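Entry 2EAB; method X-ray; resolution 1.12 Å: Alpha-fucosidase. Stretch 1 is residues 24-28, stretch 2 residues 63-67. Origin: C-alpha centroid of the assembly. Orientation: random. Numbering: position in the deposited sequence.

Stretch 1 (24-28) QPASQ
Stretch 2 63-67: VWGEV

The carboxylate of Glu66 grips the start of a short 3-10 segment, Ala26 to Gln28, through both oxygens: Ser27 OG donates to Glu66 OE1 at 2.6 Å, and Ser27 N donates to Glu66 OE2 at 2.9 Å with an N-H...O angle of 153°. With chi1 p (63°), Ser27 OG lies 2.9 Å from Ser27 N, and the two face the two oxygens of Glu66. Glu66 leaves its backbone sideways, but chi1 and chi2 both m (-57°, -57°) and chi3 of -42° bend the side chain so that its end comes nearer to Ser27. A third hydrogen bond joins main chain to main chain, Ala26 N to Trp64 O, 3.0 Å and nearly straight at 163°. Ala26 N also lies 3.5 Å from Glu66 OE2, but at an angle too poor for a hydrogen bond.

Pro25 (phi/psi -57/163) leads into the turn; Ala26 (-51/-44), Ser27 (-58/-22) and Gln28 (-110/9) complete it, closed by Gln28 N to Pro25 O at 3.0 Å. In the second stretch, Trp64 (-89/-38) and Glu66 (-70/148) flank Gly65, whose positive phi (73/32) suits glycine. The CA atoms of Ala26 and Trp64 are 4.9 Å apart, those of Pro25 and Gly65 5.1 Å; Pro25-Ala26 and Trp64-Gly65 run antiparallel.

Apolar and van der Waals contacts add to these bonds. The CA-to-CB bond of Pro25 (ring C-gamma endo) points toward the second stretch, its CB 3.5 Å from Gly65 O and 3.6 Å from Glu66 OE1. The small methyl of Ala26 also points toward it, with CB 3.7 Å from CE3 of the Trp64 indole (chi1 m, -65°; chi2 67°), giving an apolar contact beside the polar bonds. Together the stretches bury 252 Å²; Pro25, Ala26, Trp64 and Gly65 are buried, Ser27 and Glu66 partly exposed, while the side chains of Gln24 and Gln28 stay clear of the contact.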

# COMPACT_ATOMS: atom_id res chain seq x y z
N GLN A 24 -19.66 -23.02 -1.59
CA GLN A 24 -18.81 -24.21 -1.67
C GLN A 24 -17.40 -23.90 -1.15
O GLN A 24 -16.99 -22.73 -1.14
CB GLN A 24 -18.78 -24.76 -3.11
CG GLN A 24 -17.98 -23.92 -4.11
CD GLN A 24 -18.63 -22.58 -4.43
OE1 GLN A 24 -19.83 -22.51 -4.73
NE2 GLN A 24 -17.84 -21.52 -4.39
N PRO A 25 -16.66 -24.93 -0.69
CA PRO A 25 -15.27 -24.77 -0.25
C PRO A 25 -14.35 -24.17 -1.31
O PRO A 25 -14.66 -24.18 -2.49
CB PRO A 25 -14.81 -26.21 0.04
CG PRO A 25 -15.86 -27.09 -0.55
CD PRO A 25 -17.12 -26.32 -0.51
N ALA A 26 -13.19 -23.69 -0.86
CA ALA A 26 -12.15 -23.18 -1.76
C ALA A 26 -11.83 -24.17 -2.88
O ALA A 26 -11.72 -23.78 -4.04
CB ALA A 26 -10.89 -22.82 -0.98
N SER A 27 -11.70 -25.45 -2.53
CA SER A 27 -11.37 -26.50 -3.50
C SER A 27 -12.37 -26.62 -4.65
O SER A 27 -12.03 -27.14 -5.72
CB SER A 27 -11.24 -27.86 -2.80
OG SER A 27 -12.47 -28.24 -2.21
N GLN A 28 -13.59 -26.14 -4.43
CA GLN A 28 -14.66 -26.23 -5.42
C GLN A 28 -15.04 -24.87 -6.01
O GLN A 28 -16.02 -24.75 -6.74
CB GLN A 28 -15.90 -26.90 -4.81
CG GLN A 28 -15.70 -28.35 -4.42
CD GLN A 28 -16.96 -29.00 -3.88
OE1 GLN A 28 -17.70 -28.39 -3.11
NE2 GLN A 28 -17.21 -30.24 -4.29
N VAL A 63 -8.47 -18.77 4.87
CA VAL A 63 -9.36 -19.88 5.18
C VAL A 63 -9.85 -20.58 3.91
O VAL A 63 -10.35 -19.93 2.99
CB VAL A 63 -10.59 -19.39 5.98
CG1 VAL A 63 -11.52 -20.55 6.33
CG2 VAL A 63 -10.13 -18.68 7.24
N TRP A 64 -9.70 -21.90 3.88
CA TRP A 64 -10.17 -22.69 2.75
C TRP A 64 -11.63 -23.14 2.91
O TRP A 64 -12.39 -23.16 1.94
CB TRP A 64 -9.26 -23.90 2.53
CG TRP A 64 -7.84 -23.57 2.13
CD1 TRP A 64 -6.89 -22.93 2.88
CD2 TRP A 64 -7.21 -23.88 0.88
NE1 TRP A 64 -5.72 -22.82 2.18
CE2 TRP A 64 -5.88 -23.39 0.94
CE3 TRP A 64 -7.63 -24.51 -0.30
CZ2 TRP A 64 -4.98 -23.52 -0.11
CZ3 TRP A 64 -6.73 -24.65 -1.35
CH2 TRP A 64 -5.42 -24.15 -1.25
N GLY A 65 -12.02 -23.48 4.13
CA GLY A 65 -13.39 -23.93 4.41
C GLY A 65 -13.69 -25.32 3.89
O GLY A 65 -14.82 -25.61 3.50
N GLU A 66 -12.67 -26.18 3.88
CA GLU A 66 -12.87 -27.57 3.44
C GLU A 66 -13.70 -28.34 4.45
O GLU A 66 -13.65 -28.08 5.64
CB GLU A 66 -11.53 -28.26 3.19
CG GLU A 66 -10.64 -27.54 2.17
CD GLU A 66 -11.30 -27.37 0.82
OE1 GLU A 66 -11.96 -28.32 0.35
OE2 GLU A 66 -11.17 -26.27 0.22
N VAL A 67 -14.48 -29.30 3.95
CA VAL A 67 -15.42 -30.04 4.79
C VAL A 67 -14.70 -30.91 5.82
O VAL A 67 -14.92 -30.76 7.02
CB VAL A 67 -16.42 -30.87 3.94
CG1 VAL A 67 -17.22 -31.83 4.82
CG2 VAL A 67 -17.36 -29.96 3.17